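Long-range contact in CD180 antigen (Mus musculus, PDB 3T6Q), which may cooperate with MD-1 and TLR4 in the innate immune response of B-cells to bacterial lipopolysaccharide, leading to NF-kappa-B activation: residues Asn58-Ile72 with Arg82-Met96. Residues are numbered along the deposited sequence; the frame is centred on the assembly and turned at random.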
loop_
_atom_site.group_PDB
_atom_site.type_symbol
_atom_site.label_atom_id
_atom_site.label_comp_id
_atom_site.label_asym_id
_atom_site.label_seq_id
_atom_site.Cartn_x
_atom_site.Cartn_y
_atom_site.Cartn_z
ATOM N N ASN A 58 29.074 -13.817 9.891
ATOM C CA ASN A 58 29.369 -12.808 10.902
ATOM C C ASN A 58 28.574 -11.484 10.763
ATOM O O ASN A 58 28.910 -10.509 11.437
ATOM C CB ASN A 58 30.865 -12.501 10.890
ATOM C CG ASN A 58 31.683 -13.477 11.753
ATOM O OD1 ASN A 58 31.179 -14.454 12.281
ATOM N ND2 ASN A 58 32.946 -13.154 11.937
ATOM N N LEU A 59 27.551 -11.441 9.896
ATOM C CA LEU A 59 26.752 -10.209 9.710
ATOM C C LEU A 59 26.101 -9.809 11.021
ATOM O O LEU A 59 25.463 -10.652 11.693
ATOM C CB LEU A 59 25.658 -10.399 8.645
ATOM C CG LEU A 59 26.108 -10.514 7.182
ATOM C CD1 LEU A 59 24.931 -10.752 6.240
ATOM C CD2 LEU A 59 26.953 -9.306 6.765
ATOM N N THR A 60 26.280 -8.544 11.413
ATOM C CA THR A 60 25.474 -7.997 12.518
ATOM C C THR A 60 24.434 -6.951 12.019
ATOM O O THR A 60 23.458 -6.668 12.700
ATOM C CB THR A 60 26.376 -7.351 13.606
ATOM O OG1 THR A 60 27.038 -6.217 13.050
ATOM C CG2 THR A 60 27.478 -8.361 14.077
ATOM N N PHE A 61 24.672 -6.400 10.838
ATOM C CA PHE A 61 23.829 -5.349 10.221
ATOM C C PHE A 61 23.663 -5.716 8.741
ATOM O O PHE A 61 24.645 -5.837 8.022
ATOM C CB PHE A 61 24.528 -3.955 10.332
ATOM C CG PHE A 61 23.740 -2.805 9.688
ATOM C CD1 PHE A 61 23.908 -2.496 8.334
ATOM C CD2 PHE A 61 22.812 -2.074 10.429
ATOM C CE1 PHE A 61 23.193 -1.467 7.736
ATOM C CE2 PHE A 61 22.080 -1.046 9.836
ATOM C CZ PHE A 61 22.275 -0.749 8.490
ATOM N N LEU A 62 22.431 -5.853 8.268
ATOM C CA LEU A 62 22.197 -6.134 6.851
ATOM C C LEU A 62 21.049 -5.240 6.336
ATOM O O LEU A 62 19.939 -5.333 6.806
ATOM C CB LEU A 62 21.817 -7.627 6.687
ATOM C CG LEU A 62 21.413 -8.128 5.278
ATOM C CD1 LEU A 62 22.540 -7.868 4.320
ATOM C CD2 LEU A 62 21.009 -9.593 5.342
ATOM N N ASP A 63 21.338 -4.392 5.366
ATOM C CA ASP A 63 20.328 -3.496 4.812
ATOM C C ASP A 63 19.995 -3.899 3.351
ATOM O O ASP A 63 20.822 -3.742 2.430
ATOM C CB ASP A 63 20.882 -2.074 4.877
ATOM C CG ASP A 63 19.860 -0.977 4.445
ATOM O OD1 ASP A 63 18.714 -1.280 4.043
ATOM O OD2 ASP A 63 20.252 0.203 4.523
ATOM N N LEU A 64 18.774 -4.384 3.175
ATOM C CA LEU A 64 18.217 -4.795 1.885
ATOM C C LEU A 64 17.078 -3.807 1.401
ATOM O O LEU A 64 16.171 -4.191 0.670
ATOM C CB LEU A 64 17.679 -6.213 2.044
ATOM C CG LEU A 64 18.745 -7.270 2.444
ATOM C CD1 LEU A 64 18.066 -8.541 2.929
ATOM C CD2 LEU A 64 19.713 -7.544 1.320
ATOM N N THR A 65 17.165 -2.552 1.823
ATOM C CA THR A 65 16.212 -1.499 1.420
ATOM C C THR A 65 16.032 -1.459 -0.092
ATOM O O THR A 65 17.015 -1.407 -0.834
ATOM C CB THR A 65 16.709 -0.113 1.873
ATOM O OG1 THR A 65 16.640 -0.037 3.291
ATOM C CG2 THR A 65 15.862 1.040 1.238
ATOM N N ARG A 66 14.780 -1.530 -0.537
ATOM C CA ARG A 66 14.435 -1.379 -1.942
ATOM C C ARG A 66 15.338 -2.238 -2.883
ATOM O O ARG A 66 16.011 -1.709 -3.798
ATOM C CB ARG A 66 14.372 0.096 -2.380
ATOM C CG ARG A 66 13.755 0.247 -3.792
ATOM C CD ARG A 66 13.203 1.605 -4.173
ATOM N NE ARG A 66 12.010 1.915 -3.394
ATOM C CZ ARG A 66 10.761 1.712 -3.786
ATOM N NH1 ARG A 66 9.792 2.020 -2.972
ATOM N NH2 ARG A 66 10.486 1.175 -4.968
ATOM N N CYS A 67 15.345 -3.546 -2.631
ATOM C CA CYS A 67 16.109 -4.509 -3.454
ATOM C C CYS A 67 15.214 -5.309 -4.400
ATOM O O CYS A 67 15.633 -6.343 -4.921
ATOM C CB CYS A 67 16.913 -5.480 -2.555
ATOM S SG CYS A 67 18.440 -4.667 -2.052
ATOM N N GLN A 68 13.978 -4.859 -4.581
ATOM C CA GLN A 68 13.023 -5.558 -5.462
ATOM C C GLN A 68 12.766 -7.016 -5.033
ATOM O O GLN A 68 12.517 -7.904 -5.865
ATOM C CB GLN A 68 13.485 -5.429 -6.934
ATOM C CG GLN A 68 13.462 -3.991 -7.422
ATOM C CD GLN A 68 14.032 -3.832 -8.813
ATOM O OE1 GLN A 68 14.964 -3.067 -9.024
ATOM N NE2 GLN A 68 13.476 -4.558 -9.773
ATOM N N ILE A 69 12.775 -7.272 -3.722
ATOM C CA ILE A 69 12.547 -8.613 -3.206
ATOM C C ILE A 69 11.053 -8.898 -3.125
ATOM O O ILE A 69 10.330 -8.155 -2.471
ATOM C CB ILE A 69 13.157 -8.771 -1.789
ATOM C CG1 ILE A 69 14.654 -8.535 -1.848
ATOM C CG2 ILE A 69 12.816 -10.144 -1.219
ATOM C CD1 ILE A 69 15.229 -8.180 -0.444
ATOM N N TYR A 70 10.595 -9.934 -3.840
ATOM C CA TYR A 70 9.206 -10.392 -3.794
ATOM C C TYR A 70 9.028 -11.606 -2.905
ATOM O O TYR A 70 7.930 -11.827 -2.417
ATOM C CB TYR A 70 8.710 -10.738 -5.213
ATOM C CG TYR A 70 8.589 -9.504 -6.103
ATOM C CD1 TYR A 70 7.375 -8.827 -6.213
ATOM C CD2 TYR A 70 9.694 -9.006 -6.809
ATOM C CE1 TYR A 70 7.247 -7.702 -7.038
ATOM C CE2 TYR A 70 9.587 -7.847 -7.603
ATOM C CZ TYR A 70 8.354 -7.209 -7.718
ATOM O OH TYR A 70 8.200 -6.076 -8.522
ATOM N N TRP A 71 10.079 -12.413 -2.708
ATOM C CA TRP A 71 9.938 -13.669 -1.974
ATOM C C TRP A 71 11.028 -13.825 -0.945
ATOM O O TRP A 71 12.177 -13.669 -1.268
ATOM C CB TRP A 71 10.009 -14.884 -2.930
ATOM C CG TRP A 71 8.881 -14.865 -3.929
ATOM C CD1 TRP A 71 8.885 -14.303 -5.220
ATOM C CD2 TRP A 71 7.503 -15.339 -3.721
ATOM N NE1 TRP A 71 7.647 -14.453 -5.821
ATOM C CE2 TRP A 71 6.770 -15.050 -4.971
ATOM C CE3 TRP A 71 6.827 -15.943 -2.677
ATOM C CZ2 TRP A 71 5.438 -15.388 -5.130
ATOM C CZ3 TRP A 71 5.484 -16.284 -2.859
ATOM C CH2 TRP A 71 4.808 -16.009 -4.055
ATOM N N ILE A 72 10.660 -14.229 0.267
ATOM C CA ILE A 72 11.673 -14.634 1.292
ATOM C C ILE A 72 11.373 -16.081 1.702
ATOM O O ILE A 72 10.414 -16.319 2.442
ATOM C CB ILE A 72 11.626 -13.722 2.548
ATOM C CG1 ILE A 72 11.633 -12.244 2.122
ATOM C CG2 ILE A 72 12.811 -14.048 3.495
ATOM C CD1 ILE A 72 11.703 -11.257 3.312
ATOM N N ARG A 82 24.430 -13.941 14.319
ATOM C CA ARG A 82 24.869 -12.744 15.046
ATOM C C ARG A 82 24.084 -11.469 14.608
ATOM O O ARG A 82 24.396 -10.367 15.019
ATOM C CB ARG A 82 26.384 -12.553 14.923
ATOM C CG ARG A 82 27.221 -13.732 15.468
ATOM C CD ARG A 82 28.558 -13.292 16.074
ATOM N NE ARG A 82 29.350 -12.503 15.126
ATOM C CZ ARG A 82 29.692 -11.215 15.268
ATOM N NH1 ARG A 82 29.349 -10.516 16.355
ATOM N NH2 ARG A 82 30.391 -10.618 14.302
ATOM N N LEU A 83 23.049 -11.630 13.793
ATOM C CA LEU A 83 22.371 -10.463 13.190
ATOM C C LEU A 83 21.672 -9.614 14.256
ATOM O O LEU A 83 20.888 -10.127 15.066
ATOM C CB LEU A 83 21.333 -10.937 12.180
ATOM C CG LEU A 83 21.307 -10.319 10.773
ATOM C CD1 LEU A 83 19.881 -10.304 10.258
ATOM C CD2 LEU A 83 21.983 -8.987 10.584
ATOM N N ASP A 84 21.996 -8.325 14.269
ATOM C CA ASP A 84 21.401 -7.367 15.220
ATOM C C ASP A 84 20.275 -6.518 14.558
ATOM O O ASP A 84 19.224 -6.333 15.153
ATOM C CB ASP A 84 22.521 -6.465 15.757
ATOM C CG ASP A 84 22.043 -5.502 16.843
ATOM O OD1 ASP A 84 21.500 -5.956 17.869
ATOM O OD2 ASP A 84 22.230 -4.281 16.688
ATOM N N THR A 85 20.513 -6.040 13.330
ATOM C CA THR A 85 19.565 -5.145 12.596
ATOM C C THR A 85 19.354 -5.736 11.220
ATOM O O THR A 85 20.319 -6.092 10.548
ATOM C CB THR A 85 20.156 -3.721 12.464
ATOM O OG1 THR A 85 20.256 -3.172 13.778
ATOM C CG2 THR A 85 19.253 -2.746 11.604
ATOM N N LEU A 86 18.099 -5.888 10.828
ATOM C CA LEU A 86 17.814 -6.303 9.451
ATOM C C LEU A 86 16.838 -5.266 8.833
ATOM O O LEU A 86 15.834 -4.946 9.447
ATOM C CB LEU A 86 17.154 -7.670 9.504
ATOM C CG LEU A 86 16.604 -8.219 8.155
ATOM C CD1 LEU A 86 17.729 -8.319 7.155
ATOM C CD2 LEU A 86 15.861 -9.525 8.410
ATOM N N VAL A 87 17.179 -4.713 7.671
ATOM C CA VAL A 87 16.313 -3.678 7.058
ATOM C C VAL A 87 15.720 -4.237 5.753
ATOM O O VAL A 87 16.464 -4.478 4.807
ATOM C CB VAL A 87 17.121 -2.431 6.720
ATOM C CG1 VAL A 87 16.211 -1.278 6.249
ATOM C CG2 VAL A 87 17.955 -1.945 7.929
ATOM N N LEU A 88 14.412 -4.471 5.727
ATOM C CA LEU A 88 13.728 -4.993 4.510
ATOM C C LEU A 88 12.765 -3.959 3.922
ATOM O O LEU A 88 11.845 -4.284 3.159
ATOM C CB LEU A 88 12.967 -6.298 4.842
ATOM C CG LEU A 88 13.966 -7.492 4.875
ATOM C CD1 LEU A 88 13.317 -8.604 5.690
ATOM C CD2 LEU A 88 14.354 -7.978 3.462
ATOM N N THR A 89 12.952 -2.726 4.348
ATOM C CA THR A 89 12.109 -1.609 3.948
ATOM C C THR A 89 11.981 -1.488 2.417
ATOM O O THR A 89 12.971 -1.633 1.709
ATOM C CB THR A 89 12.705 -0.326 4.536
ATOM O OG1 THR A 89 12.525 -0.401 5.964
ATOM C CG2 THR A 89 11.943 0.941 3.993
ATOM N N ALA A 90 10.763 -1.200 1.955
ATOM C CA ALA A 90 10.474 -0.827 0.562
ATOM C C ALA A 90 10.695 -1.980 -0.443
ATOM O O ALA A 90 11.074 -1.744 -1.606
ATOM C CB ALA A 90 11.229 0.420 0.119
ATOM N N ASN A 91 10.466 -3.211 0.025
ATOM C CA ASN A 91 10.471 -4.399 -0.855
ATOM C C ASN A 91 9.041 -4.876 -1.062
ATOM O O ASN A 91 8.265 -4.938 -0.110
ATOM C CB ASN A 91 11.356 -5.543 -0.268
ATOM C CG ASN A 91 12.805 -5.242 -0.407
ATOM O OD1 ASN A 91 13.350 -5.277 -1.534
ATOM N ND2 ASN A 91 13.442 -4.851 0.698
ATOM N N PRO A 92 8.673 -5.215 -2.306
ATOM C CA PRO A 92 7.266 -5.593 -2.537
ATOM C C PRO A 92 6.955 -7.072 -2.197
ATOM O O PRO A 92 6.659 -7.908 -3.094
ATOM C CB PRO A 92 7.098 -5.320 -4.051
ATOM C CG PRO A 92 8.479 -5.642 -4.609
ATOM C CD PRO A 92 9.425 -5.064 -3.570
ATOM N N LEU A 93 6.985 -7.390 -0.906
ATOM C CA LEU A 93 7.029 -8.793 -0.491
ATOM C C LEU A 93 5.675 -9.457 -0.705
ATOM O O LEU A 93 4.663 -8.967 -0.258
ATOM C CB LEU A 93 7.407 -8.913 1.000
ATOM C CG LEU A 93 8.765 -8.319 1.386
ATOM C CD1 LEU A 93 8.990 -8.344 2.898
ATOM C CD2 LEU A 93 9.862 -9.100 0.664
ATOM N N ILE A 94 5.687 -10.605 -1.365
ATOM C CA ILE A 94 4.485 -11.429 -1.546
ATOM C C ILE A 94 4.350 -12.434 -0.388
ATOM O O ILE A 94 3.253 -12.693 0.082
ATOM C CB ILE A 94 4.535 -12.172 -2.902
ATOM C CG1 ILE A 94 4.630 -11.141 -4.050
ATOM C CG2 ILE A 94 3.289 -13.086 -3.089
ATOM C CD1 ILE A 94 5.028 -11.752 -5.380
ATOM N N PHE A 95 5.463 -13.009 0.055
ATOM C CA PHE A 95 5.365 -14.005 1.134
ATOM C C PHE A 95 6.679 -14.182 1.811
ATOM O O PHE A 95 7.713 -14.120 1.182
ATOM C CB PHE A 95 4.911 -15.388 0.602
ATOM C CG PHE A 95 4.336 -16.314 1.667
ATOM C CD1 PHE A 95 3.037 -16.144 2.133
ATOM C CD2 PHE A 95 5.099 -17.391 2.169
ATOM C CE1 PHE A 95 2.506 -17.008 3.091
ATOM C CE2 PHE A 95 4.576 -18.258 3.127
ATOM C CZ PHE A 95 3.272 -18.057 3.588
ATOM N N MET A 96 6.611 -14.499 3.096
ATOM C CA MET A 96 7.811 -14.705 3.873
ATOM C C MET A 96 7.607 -16.013 4.644
ATOM O O MET A 96 6.607 -16.188 5.371
ATOM C CB MET A 96 8.001 -13.504 4.809
ATOM C CG MET A 96 9.137 -13.692 5.794
ATOM S SD MET A 96 9.364 -12.143 6.707
ATOM C CE MET A 96 10.977 -12.423 7.414
HETATM O O HOH W 1 25.525 -13.391 11.524
HETATM O O HOH W 2 12.075 -2.889 -3.970
#
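The side chain of N91 reaches from segment 82-96 into the loop 64-69 and binds its backbone. CB packs against I69 O and I69 CB. The first torsion (chi1 -74°) puts CG beside the backbone N, and the amide meets the backbone of 64-69. N91 OD1 accepts from two backbone donors, C67 N at 2.9 Å and I69 N at 3.0 Å, which arrive from opposite faces of the amide plane. The I69 bond is nearly straight (170°); the C67 bond is more bent. N91 ND2 donates to L64 O at 2.8 Å, with the acceptor in the amide plane, and also to L88 O of its own segment. Four bonds thus fix the rotation of this buried amide.

On the N-terminal side, strands 61-63 and 85-87 run parallel. L62 N donates to T85 O, and L62 O accepts from V87 N. L62 and L86 lie side by side on the face turned to the solenoid core, CD2 to CD1 4.0 Å; F61, T85, D63 and V87 occupy the other face. Past N91, P92 CG sits over a face of the Y70 ring, 3.6 Å from its centroid, in a CH-pi contact. I94 CB lies likewise over the six-membered ring of W71, 4.0 Å from its centroid. I72 N donates a hydrogen bond to F95 O.

L83, L86, L88 and N91 fill the LxxLxLxxN consensus of leucine-rich repeats in LRR 3; C67 stands at the asparagine position in LRR 2.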